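Local coordinates for hypothetical UPF0204 protein AF0625 (Archaeoglobus fulgidus, PDB 1YQE), which probably hydrolyses D-aminoacyl-tRNAs to free tRNA and D-amino acids, so that mischarged tRNA is recycled, at residues Gln18-Lys21 with Asp22-Thr26; Thr51-Leu55 with Ile56-His60; Asp59-Asp62 with Glu63-Lys67; Glu224-Ala228 with Glu229-Lys233. One frame throughout, in Å; residues are numbered along the deposited sequence.

Contact 1. Residues Gln18-Lys21 with Asp22-Thr26; sequences QNIK and DNLLT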
loop_
_atom_site.group_PDB
_atom_site.type_symbol
_atom_site.label_atom_id
_atom_site.label_comp_id
_atom_site.label_asym_id
_atom_site.label_seq_id
_atom_site.Cartn_x
_atom_site.Cartn_y
_atom_site.Cartn_z
ATOM N N GLN A 18 10.427 -13.012 3.668
ATOM C CA GLN A 18 10.566 -14.463 3.723
ATOM C C GLN A 18 9.696 -15.101 4.800
ATOM O O GLN A 18 9.084 -16.138 4.564
ATOM C CB GLN A 18 12.033 -14.851 3.949
ATOM C CG GLN A 18 12.923 -14.606 2.744
ATOM C CD GLN A 18 12.442 -15.363 1.526
ATOM O OE1 GLN A 18 12.329 -16.585 1.553
ATOM N NE2 GLN A 18 12.145 -14.641 0.452
ATOM N N ASN A 19 9.647 -14.496 5.986
ATOM C CA ASN A 19 8.829 -15.054 7.056
ATOM C C ASN A 19 7.350 -14.959 6.701
ATOM O O ASN A 19 6.567 -15.851 7.036
ATOM C CB ASN A 19 9.098 -14.347 8.385
ATOM C CG ASN A 19 10.444 -14.719 8.979
ATOM O OD1 ASN A 19 10.875 -15.870 8.891
ATOM N ND2 ASN A 19 11.108 -13.752 9.595
ATOM N N ILE A 20 6.970 -13.878 6.027
ATOM C CA ILE A 20 5.585 -13.702 5.616
ATOM C C ILE A 20 5.292 -14.805 4.611
ATOM O O ILE A 20 4.252 -15.464 4.677
ATOM C CB ILE A 20 5.351 -12.311 4.950
ATOM C CG1 ILE A 20 5.493 -11.204 6.004
ATOM C CG2 ILE A 20 3.964 -12.267 4.288
ATOM C CD1 ILE A 20 5.483 -9.794 5.445
ATOM N N LYS A 21 6.234 -15.017 3.699
ATOM C CA LYS A 21 6.093 -16.048 2.677
ATOM C C LYS A 21 5.891 -17.426 3.298
ATOM O O LYS A 21 4.975 -18.154 2.915
ATOM C CB LYS A 21 7.328 -16.093 1.778
ATOM C CG LYS A 21 7.202 -17.111 0.659
ATOM C CD LYS A 21 8.538 -17.404 -0.005
ATOM C CE LYS A 21 9.468 -18.161 0.931
ATOM N NZ LYS A 21 10.764 -18.475 0.273
ATOM N N ASP A 22 6.752 -17.786 4.248
ATOM C CA ASP A 22 6.642 -19.088 4.902
ATOM C C ASP A 22 5.261 -19.319 5.508
ATOM O O ASP A 22 4.734 -20.430 5.457
ATOM C CB ASP A 22 7.708 -19.247 5.989
ATOM C CG ASP A 22 9.113 -19.343 5.422
ATOM O OD1 ASP A 22 9.296 -20.028 4.394
ATOM O OD2 ASP A 22 10.037 -18.747 6.013
ATOM N N ASN A 23 4.673 -18.276 6.085
ATOM C CA ASN A 23 3.352 -18.403 6.691
ATOM C C ASN A 23 2.261 -18.540 5.632
ATOM O O ASN A 23 1.329 -19.330 5.787
ATOM C CB ASN A 23 3.075 -17.202 7.598
ATOM C CG ASN A 23 3.868 -17.260 8.893
ATOM O OD1 ASN A 23 3.624 -18.120 9.744
ATOM N ND2 ASN A 23 4.826 -16.355 9.046
ATOM N N LEU A 24 2.391 -17.773 4.552
ATOM C CA LEU A 24 1.436 -17.802 3.446
ATOM C C LEU A 24 1.424 -19.184 2.787
ATOM O O LEU A 24 0.393 -19.641 2.288
ATOM C CB LEU A 24 1.820 -16.738 2.409
ATOM C CG LEU A 24 0.963 -15.485 2.162
ATOM C CD1 LEU A 24 0.274 -15.025 3.427
ATOM C CD2 LEU A 24 1.855 -14.383 1.605
ATOM N N LEU A 25 2.577 -19.846 2.796
ATOM C CA LEU A 25 2.720 -21.166 2.192
ATOM C C LEU A 25 1.937 -22.274 2.895
ATOM O O LEU A 25 1.698 -23.327 2.310
ATOM C CB LEU A 25 4.200 -21.551 2.139
ATOM C CG LEU A 25 5.060 -20.793 1.125
ATOM C CD1 LEU A 25 6.538 -21.071 1.392
ATOM C CD2 LEU A 25 4.665 -21.211 -0.287
ATOM N N THR A 26 1.543 -22.047 4.145
ATOM C CA THR A 26 0.789 -23.059 4.878
ATOM C C THR A 26 -0.717 -22.878 4.721
ATOM O O THR A 26 -1.500 -23.734 5.138
ATOM C CB THR A 26 1.119 -23.027 6.378
ATOM O OG1 THR A 26 0.708 -21.770 6.928
ATOM C CG2 THR A 26 2.610 -23.206 6.596
#
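Lys-21 and Leu-25 lie side by side, four residues apart and pointing the same way. The lysine can be followed outward. Its CB stays near the backbone, beside the N of Asp-22. Its CG stands anti to the backbone N (chi1 -177°), which sends the chain alongside Leu-25, and CG comes 4.1 Å from Leu-25 CD1. The chain then bends at chi3 (69°). CE lies 3.9 Å from Asp-22 OD1 and also near Leu-25 CD1. At the tip, NZ gives a hydrogen bond of 2.8 Å to Gln-18 OE1, one turn back, and forms a salt bridge with Glu-50. Gln-18 NE2 also bonds to Glu-50, so the three polar ends hold one another. With a leucine at this position, Glu-50 would probably be left without its positive mate and the Gln-18 amide would be freer to turn. Ile-20 CG2 meets Leu-24 CD2 at 4.0 Å, the two side chains running alongside each other. On another face, Asn-19 O takes the backbone N of Asn-23 at 3.2 Å and, more weakly, its ND2 at 2.7 Å, the latter with a bent N-H angle of 121°. Toward the end of the segment, Thr-26 OG1 donates to Asn-23 O at 2.8 Å. Leu-24 packs on strands 6-11 and 47-51, while Asn-19 and Asn-23 touch helix 167-182. The arrangement is that of a helix packed on a mixed beta sheet and flanked by a second helix, with polar ends tied to Glu-50 on strand 47-51.

Contact 2. Residues Thr51-Leu55 with Ile56-His60; sequences TKERL and IYADH. With POP (pyrophosphate 2-), chain B.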
loop_
_atom_site.group_PDB
_atom_site.type_symbol
_atom_site.label_atom_id
_atom_site.label_comp_id
_atom_site.label_asym_id
_atom_site.label_seq_id
_atom_site.Cartn_x
_atom_site.Cartn_y
_atom_site.Cartn_z
ATOM N N THR A 51 11.618 -13.008 -5.885
ATOM C CA THR A 51 12.570 -12.413 -6.813
ATOM C C THR A 51 13.834 -12.044 -6.049
ATOM O O THR A 51 13.785 -11.811 -4.843
ATOM C CB THR A 51 11.994 -11.139 -7.464
ATOM O OG1 THR A 51 12.947 -10.601 -8.388
ATOM C CG2 THR A 51 11.685 -10.086 -6.400
ATOM N N LYS A 52 14.964 -12.002 -6.746
ATOM C CA LYS A 52 16.225 -11.651 -6.110
ATOM C C LYS A 52 16.429 -10.143 -6.146
ATOM O O LYS A 52 17.377 -9.619 -5.571
ATOM C CB LYS A 52 17.398 -12.362 -6.800
ATOM C CG LYS A 52 17.446 -13.867 -6.534
ATOM C CD LYS A 52 18.769 -14.494 -6.973
ATOM C CE LYS A 52 18.890 -14.565 -8.490
ATOM N NZ LYS A 52 17.877 -15.484 -9.080
ATOM N N GLU A 53 15.523 -9.448 -6.819
ATOM C CA GLU A 53 15.608 -7.997 -6.922
ATOM C C GLU A 53 15.145 -7.296 -5.654
ATOM O O GLU A 53 14.285 -7.798 -4.925
ATOM C CB GLU A 53 14.743 -7.490 -8.073
ATOM C CG GLU A 53 15.075 -8.057 -9.433
ATOM C CD GLU A 53 14.140 -7.529 -10.498
ATOM O OE1 GLU A 53 14.275 -7.935 -11.671
ATOM O OE2 GLU A 53 13.267 -6.704 -10.159
ATOM N N ARG A 54 15.728 -6.132 -5.397
ATOM C CA ARG A 54 15.338 -5.315 -4.259
ATOM C C ARG A 54 14.007 -4.729 -4.743
ATOM O O ARG A 54 13.948 -4.141 -5.820
ATOM C CB ARG A 54 16.371 -4.206 -4.048
ATOM C CG ARG A 54 16.035 -3.225 -2.950
ATOM C CD ARG A 54 16.096 -3.869 -1.579
ATOM N NE ARG A 54 15.965 -2.879 -0.513
ATOM C CZ ARG A 54 16.779 -1.841 -0.361
ATOM N NH1 ARG A 54 17.783 -1.656 -1.206
ATOM N NH2 ARG A 54 16.595 -0.991 0.640
ATOM N N LEU A 55 12.942 -4.897 -3.967
ATOM C CA LEU A 55 11.626 -4.408 -4.382
ATOM C C LEU A 55 11.528 -2.941 -4.802
ATOM O O LEU A 55 10.917 -2.638 -5.822
ATOM C CB LEU A 55 10.584 -4.703 -3.296
ATOM C CG LEU A 55 10.427 -6.187 -2.934
ATOM C CD1 LEU A 55 9.250 -6.364 -1.984
ATOM C CD2 LEU A 55 10.218 -7.010 -4.194
ATOM N N ILE A 56 12.129 -2.031 -4.039
ATOM C CA ILE A 56 12.054 -0.611 -4.387
ATOM C C ILE A 56 12.620 -0.282 -5.767
ATOM O O ILE A 56 12.317 0.766 -6.327
ATOM C CB ILE A 56 12.759 0.283 -3.336
ATOM C CG1 ILE A 56 14.208 -0.166 -3.141
ATOM C CG2 ILE A 56 11.979 0.250 -2.024
ATOM C CD1 ILE A 56 15.007 0.754 -2.226
ATOM N N TYR A 57 13.441 -1.174 -6.312
ATOM C CA TYR A 57 14.010 -0.962 -7.640
ATOM C C TYR A 57 13.351 -1.887 -8.663
ATOM O O TYR A 57 13.749 -1.925 -9.829
ATOM C CB TYR A 57 15.520 -1.218 -7.632
ATOM C CG TYR A 57 16.302 -0.283 -6.743
ATOM C CD1 TYR A 57 16.800 -0.712 -5.514
ATOM C CD2 TYR A 57 16.538 1.037 -7.126
ATOM C CE1 TYR A 57 17.519 0.152 -4.686
ATOM C CE2 TYR A 57 17.254 1.910 -6.305
ATOM C CZ TYR A 57 17.741 1.458 -5.086
ATOM O OH TYR A 57 18.448 2.313 -4.267
ATOM N N ALA A 58 12.331 -2.616 -8.226
ATOM C CA ALA A 58 11.632 -3.559 -9.096
ATOM C C ALA A 58 10.666 -2.952 -10.115
ATOM O O ALA A 58 9.578 -3.484 -10.326
ATOM C CB ALA A 58 10.892 -4.587 -8.243
ATOM N N ASP A 59 11.053 -1.848 -10.748
ATOM C CA ASP A 59 10.205 -1.221 -11.765
ATOM C C ASP A 59 9.865 -2.251 -12.849
ATOM O O ASP A 59 10.724 -3.037 -13.254
ATOM C CB ASP A 59 10.931 -0.031 -12.414
ATOM C CG ASP A 59 10.793 1.262 -11.613
ATOM O OD1 ASP A 59 11.593 2.196 -11.850
ATOM O OD2 ASP A 59 9.887 1.362 -10.763
ATOM N N HIS A 60 8.614 -2.241 -13.307
ATOM C CA HIS A 60 8.145 -3.155 -14.355
ATOM C C HIS A 60 8.137 -4.632 -13.978
ATOM O O HIS A 60 7.989 -5.495 -14.848
ATOM C CB HIS A 60 8.982 -2.968 -15.628
ATOM C CG HIS A 60 8.883 -1.595 -16.216
ATOM N ND1 HIS A 60 7.705 -1.085 -16.715
ATOM C CD2 HIS A 60 9.806 -0.615 -16.351
ATOM C CE1 HIS A 60 7.906 0.152 -17.131
ATOM N NE2 HIS A 60 9.172 0.462 -16.920
HETATM P P1 POP B . 14.017 -0.560 2.374
HETATM O O1 POP B . 15.013 -0.326 3.498
HETATM O O2 POP B . 14.155 -2.011 1.899
HETATM O O3 POP B . 14.295 0.350 1.187
HETATM O O POP B . 12.448 -0.401 2.900
HETATM P P2 POP B . 11.710 1.051 3.228
HETATM O O4 POP B . 12.636 2.231 3.103
HETATM O O5 POP B . 11.137 1.009 4.606
HETATM O O6 POP B . 10.493 1.084 2.175
HETATM O O HOH W 1 11.930 -5.916 -12.241
#
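The pyrophosphate pocket takes in Arg-54 and Ile-56, whose side chains lie side by side and point the same way. Arg-54 NE and NH2 both donate to O2 of the pyrophosphate, at 3.1 and 2.9 Å, a forked grip on one oxygen. NH2 is also 2.7 Å from O3. Ile-56 CD1 sits over the centre of one guanidinium face, 3.6 Å above its plane. The isoleucine CG1 stands between the backbone N and the carbonyl carbon (chi1 55°), which brings it to Arg-54 CG. On the Tyr-57 side, Arg-54 CG meets the ring edge at CD1, 3.7 Å away, and the guanidinium and ring planes are 66° apart. An alanine in place of Arg-54 would probably leave O2 of the anion without these two donors and the Ile-56 methyl without its flat partner. The backbone here makes a short 3-10 turn: Tyr-57 N bonds to Arg-54 O, and Ala-58 N to Leu-55 O at 2.8 Å. Before it, Thr-51 OG1 accepts from Glu-53 N in an ST turn at the end of strand 47-51. Arg-79 and Ser-81 also bond the pyrophosphate. Away from the pocket, Glu-53 OE2 lies against Ala-58 CB at 3.7 Å. The same oxygen takes a water at 2.6 Å, and this water also donates to Asp-59 O.

Contact 3. Residues Asp59-Asp62 with Glu63-Lys67; sequences DHID and EKLAK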
loop_
_atom_site.group_PDB
_atom_site.type_symbol
_atom_site.label_atom_id
_atom_site.label_comp_id
_atom_site.label_asym_id
_atom_site.label_seq_id
_atom_site.Cartn_x
_atom_site.Cartn_y
_atom_site.Cartn_z
ATOM N N ASP A 59 11.053 -1.848 -10.748
ATOM C CA ASP A 59 10.205 -1.221 -11.765
ATOM C C ASP A 59 9.865 -2.251 -12.849
ATOM O O ASP A 59 10.724 -3.037 -13.254
ATOM C CB ASP A 59 10.931 -0.031 -12.414
ATOM C CG ASP A 59 10.793 1.262 -11.613
ATOM O OD1 ASP A 59 11.593 2.196 -11.850
ATOM O OD2 ASP A 59 9.887 1.362 -10.763
ATOM N N HIS A 60 8.614 -2.241 -13.307
ATOM C CA HIS A 60 8.145 -3.155 -14.355
ATOM C C HIS A 60 8.137 -4.632 -13.978
ATOM O O HIS A 60 7.989 -5.495 -14.848
ATOM C CB HIS A 60 8.982 -2.968 -15.628
ATOM C CG HIS A 60 8.883 -1.595 -16.216
ATOM N ND1 HIS A 60 7.705 -1.085 -16.715
ATOM C CD2 HIS A 60 9.806 -0.615 -16.351
ATOM C CE1 HIS A 60 7.906 0.152 -17.131
ATOM N NE2 HIS A 60 9.172 0.462 -16.920
ATOM N N ILE A 61 8.274 -4.943 -12.694
ATOM C CA ILE A 61 8.285 -6.342 -12.294
ATOM C C ILE A 61 6.938 -7.019 -12.549
ATOM O O ILE A 61 6.875 -8.240 -12.711
ATOM C CB ILE A 61 8.676 -6.505 -10.812
ATOM C CG1 ILE A 61 9.025 -7.971 -10.539
ATOM C CG2 ILE A 61 7.543 -6.031 -9.908
ATOM C CD1 ILE A 61 9.552 -8.227 -9.152
ATOM N N ASP A 62 5.863 -6.236 -12.595
ATOM C CA ASP A 62 4.547 -6.808 -12.856
ATOM C C ASP A 62 4.483 -7.335 -14.287
ATOM O O ASP A 62 3.893 -8.390 -14.539
ATOM C CB ASP A 62 3.429 -5.779 -12.629
ATOM C CG ASP A 62 3.649 -4.484 -13.392
ATOM O OD1 ASP A 62 2.650 -3.785 -13.673
ATOM O OD2 ASP A 62 4.818 -4.157 -13.699
ATOM N N GLU A 63 5.096 -6.603 -15.218
ATOM C CA GLU A 63 5.119 -7.010 -16.622
ATOM C C GLU A 63 5.932 -8.288 -16.774
ATOM O O GLU A 63 5.567 -9.178 -17.543
ATOM C CB GLU A 63 5.746 -5.922 -17.501
ATOM C CG GLU A 63 5.088 -4.558 -17.410
ATOM C CD GLU A 63 5.728 -3.542 -18.344
ATOM O OE1 GLU A 63 6.977 -3.488 -18.411
ATOM O OE2 GLU A 63 4.979 -2.791 -19.007
ATOM N N LYS A 64 7.043 -8.367 -16.044
ATOM C CA LYS A 64 7.920 -9.531 -16.087
ATOM C C LYS A 64 7.220 -10.787 -15.571
ATOM O O LYS A 64 7.302 -11.856 -16.182
ATOM C CB LYS A 64 9.174 -9.269 -15.250
ATOM C CG LYS A 64 9.996 -8.089 -15.737
ATOM C CD LYS A 64 11.176 -7.815 -14.828
ATOM C CE LYS A 64 11.989 -6.638 -15.347
ATOM N NZ LYS A 64 13.176 -6.362 -14.494
ATOM N N LEU A 65 6.537 -10.656 -14.442
ATOM C CA LEU A 65 5.834 -11.786 -13.850
ATOM C C LEU A 65 4.608 -12.205 -14.658
ATOM O O LEU A 65 4.256 -13.387 -14.691
ATOM C CB LEU A 65 5.420 -11.449 -12.414
ATOM C CG LEU A 65 6.549 -11.416 -11.381
ATOM C CD1 LEU A 65 6.121 -10.625 -10.147
ATOM C CD2 LEU A 65 6.927 -12.839 -11.005
ATOM N N ALA A 66 3.970 -11.241 -15.314
ATOM C CA ALA A 66 2.768 -11.510 -16.103
ATOM C C ALA A 66 3.026 -12.400 -17.316
ATOM O O ALA A 66 2.095 -12.804 -18.012
ATOM C CB ALA A 66 2.131 -10.205 -16.543
ATOM N N LYS A 67 4.293 -12.697 -17.574
ATOM C CA LYS A 67 4.641 -13.558 -18.691
ATOM C C LYS A 67 4.369 -15.012 -18.311
ATOM O O LYS A 67 4.074 -15.843 -19.168
ATOM C CB LYS A 67 6.122 -13.386 -19.042
ATOM C CG LYS A 67 6.641 -14.348 -20.100
ATOM C CD LYS A 67 8.136 -14.155 -20.320
ATOM C CE LYS A 67 8.730 -15.259 -21.184
ATOM N NZ LYS A 67 10.216 -15.108 -21.314
HETATM O O HOH W 1 11.930 -5.916 -12.241
#
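Ile-61 and Leu-65 form the tight, buried side of this short helix. Their side chains run alongside each other, with Ile-61 CG1 4.0 Å from Leu-65 CD1. The backbone bond from Leu-65 N to Ile-61 O, 3.0 Å, joins the same pair. Ala-66 N to Asp-62 O continues the turn. Asp-62 CG sits between the backbone N and the carbonyl carbon (chi1 53°), a rotation that lays OD2 beside the N of Glu-63. The other oxygen, OD1, accepts from the backbone N atoms of Ser-149 and Lys-150, which fixes the carboxylate to a neighbouring loop.

The other side is looser and more polar. His-60, the N-cap residue, runs alongside Glu-63, with ND1 3.0 Å from OE1 and the ring and carboxylate planes 26° apart. Lys-64 is extended. Its CG passes 3.4 Å from His-60 O, and its NZ gives a 2.6 Å hydrogen bond to the water shared with Glu-53. In this way the lysine tip is tied by solvent to the chain before the helix.

Inward, Leu-65 packs on strands 38-42, 47-51 and 6-11. Ile-61 meets Phe-38, Thr-51 and Ile-148. Helix 61-65 thus packs on the sheet, with the loop of Ile-148 at its flank.

Contact 4. Residues Glu224-Ala228 with Glu229-Lys233; sequences EHLTA and EFLVK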
loop_
_atom_site.group_PDB
_atom_site.type_symbol
_atom_site.label_atom_id
_atom_site.label_comp_id
_atom_site.label_asym_id
_atom_site.label_seq_id
_atom_site.Cartn_x
_atom_site.Cartn_y
_atom_site.Cartn_z
ATOM N N GLU A 224 5.497 21.625 -2.030
ATOM C CA GLU A 224 6.147 22.503 -3.002
ATOM C C GLU A 224 6.367 21.895 -4.380
ATOM O O GLU A 224 6.539 22.618 -5.363
ATOM C CB GLU A 224 7.497 22.983 -2.468
ATOM C CG GLU A 224 7.442 23.811 -1.196
ATOM C CD GLU A 224 6.970 23.017 0.013
ATOM O OE1 GLU A 224 7.265 21.804 0.085
ATOM O OE2 GLU A 224 6.318 23.617 0.897
ATOM N N HIS A 225 6.366 20.570 -4.456
ATOM C CA HIS A 225 6.591 19.887 -5.721
ATOM C C HIS A 225 5.327 19.344 -6.369
ATOM O O HIS A 225 5.371 18.843 -7.491
ATOM C CB HIS A 225 7.599 18.756 -5.522
ATOM C CG HIS A 225 8.993 19.234 -5.256
ATOM N ND1 HIS A 225 9.769 19.838 -6.223
ATOM C CD2 HIS A 225 9.744 19.209 -4.131
ATOM C CE1 HIS A 225 10.942 20.160 -5.706
ATOM N NE2 HIS A 225 10.952 19.790 -4.438
ATOM N N LEU A 226 4.205 19.436 -5.664
ATOM C CA LEU A 226 2.937 18.956 -6.201
ATOM C C LEU A 226 2.372 19.971 -7.181
ATOM O O LEU A 226 2.563 21.173 -7.015
ATOM C CB LEU A 226 1.912 18.758 -5.084
ATOM C CG LEU A 226 2.108 17.700 -4.002
ATOM C CD1 LEU A 226 0.993 17.865 -2.974
ATOM C CD2 LEU A 226 2.078 16.296 -4.609
ATOM N N THR A 227 1.682 19.482 -8.206
ATOM C CA THR A 227 1.035 20.350 -9.182
ATOM C C THR A 227 -0.401 19.859 -9.290
ATOM O O THR A 227 -0.702 18.733 -8.897
ATOM C CB THR A 227 1.691 20.260 -10.573
ATOM O OG1 THR A 227 1.608 18.914 -11.056
ATOM C CG2 THR A 227 3.154 20.697 -10.502
ATOM N N ALA A 228 -1.289 20.697 -9.805
ATOM C CA ALA A 228 -2.676 20.297 -9.951
ATOM C C ALA A 228 -2.766 19.088 -10.880
ATOM O O ALA A 228 -3.552 18.176 -10.634
ATOM C CB ALA A 228 -3.501 21.450 -10.504
ATOM N N GLU A 229 -1.949 19.070 -11.934
ATOM C CA GLU A 229 -1.979 17.959 -12.884
ATOM C C GLU A 229 -1.468 16.654 -12.279
ATOM O O GLU A 229 -1.971 15.575 -12.597
ATOM C CB GLU A 229 -1.183 18.307 -14.148
ATOM C CG GLU A 229 -1.207 17.209 -15.208
ATOM C CD GLU A 229 -2.613 16.670 -15.478
ATOM O OE1 GLU A 229 -3.517 17.471 -15.805
ATOM O OE2 GLU A 229 -2.810 15.437 -15.363
ATOM N N PHE A 230 -0.468 16.744 -11.409
ATOM C CA PHE A 230 0.053 15.549 -10.768
ATOM C C PHE A 230 -1.040 14.966 -9.873
ATOM O O PHE A 230 -1.233 13.753 -9.830
ATOM C CB PHE A 230 1.282 15.877 -9.920
ATOM C CG PHE A 230 1.996 14.660 -9.400
ATOM C CD1 PHE A 230 2.713 13.840 -10.262
ATOM C CD2 PHE A 230 1.935 14.324 -8.050
ATOM C CE1 PHE A 230 3.361 12.701 -9.792
ATOM C CE2 PHE A 230 2.578 13.187 -7.568
ATOM C CZ PHE A 230 3.292 12.376 -8.438
ATOM N N LEU A 231 -1.749 15.831 -9.152
ATOM C CA LEU A 231 -2.824 15.363 -8.281
ATOM C C LEU A 231 -3.940 14.709 -9.090
ATOM O O LEU A 231 -4.547 13.739 -8.642
ATOM C CB LEU A 231 -3.387 16.513 -7.441
ATOM C CG LEU A 231 -2.493 16.973 -6.284
ATOM C CD1 LEU A 231 -3.199 18.083 -5.504
ATOM C CD2 LEU A 231 -2.190 15.792 -5.366
ATOM N N VAL A 232 -4.214 15.237 -10.281
ATOM C CA VAL A 232 -5.249 14.653 -11.133
ATOM C C VAL A 232 -4.824 13.247 -11.546
ATOM O O VAL A 232 -5.645 12.326 -11.590
ATOM C CB VAL A 232 -5.491 15.506 -12.399
ATOM C CG1 VAL A 232 -6.290 14.711 -13.423
ATOM C CG2 VAL A 232 -6.238 16.777 -12.024
ATOM N N LYS A 233 -3.536 13.084 -11.845
ATOM C CA LYS A 233 -2.999 11.784 -12.226
ATOM C C LYS A 233 -3.154 10.788 -11.076
ATOM O O LYS A 233 -3.482 9.622 -11.290
ATOM C CB LYS A 233 -1.512 11.886 -12.583
ATOM C CG LYS A 233 -0.849 10.517 -12.726
ATOM C CD LYS A 233 0.671 10.561 -12.544
ATOM C CE LYS A 233 1.376 11.215 -13.717
ATOM N NZ LYS A 233 2.858 11.050 -13.622
#
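Backbone bonds from Leu-231 N to Thr-227 O (3.1 Å) and from Val-232 N to Ala-228 O (3.0 Å) start helix 228-238 straight after an extended approach through Leu-226 and Thr-227. Thr-227 is the N-cap. Its OG1 accepts from Phe-230 N at 3.0 Å with an N-H angle of 150°, taking up an amide of the first turn. That oxygen stands between the backbone N and the carbonyl carbon (chi1 60°), which points it at the helix start. It also touches Phe-230 CB at 3.3 Å, and the two side chains cross at about a right angle.

The apolar part comes from the residue before the cap. One methyl of Leu-226, CD2, meets Phe-230 CD2 at 4.0 Å and approaches the ring obliquely. The same methyl is 4.4 Å from Leu-231 CD2, and these two leucines hold the positions of a hydrophobic staple. Leu-226 thus reaches the first turn from outside it. Val-232 CG2 lies 3.3 Å from Ala-228 O.

Leu-226 and Leu-231 both pack against Ile-257 of helix 252-265 and Phe-218 of strand 212-218. Phe-230 turns to the loop residues Val-97 and Leu-109, so the helix start sits between helix 252-265, the edge strand of the four-stranded parallel sheet and those loops.

In the fold
Contacts 1, 2 and 3 belong to the region of the large mixed sheet, while contact 4 borders the four-stranded parallel sheet, its centre about 38 Å from that of contact 1. All four are partly buried. Contacts 1 and 3 both pack on strands 6-11, 38-42 and 47-51. Each also buries a polar side chain: Asn-19, bonded to Trp-164, and Asp-62, bonded to a loop. Contact 4 is a helix start, held by a hydroxyl cap and apolar packing. Contact 2 is mostly loop and alone meets the pyrophosphate, through the arginine with an isoleucine methyl beside it. Contacts 2 and 3 share a water. Thr-51 packs on Ile-61 there, and Glu-53 and Lys-64 form a long, weak ion pair.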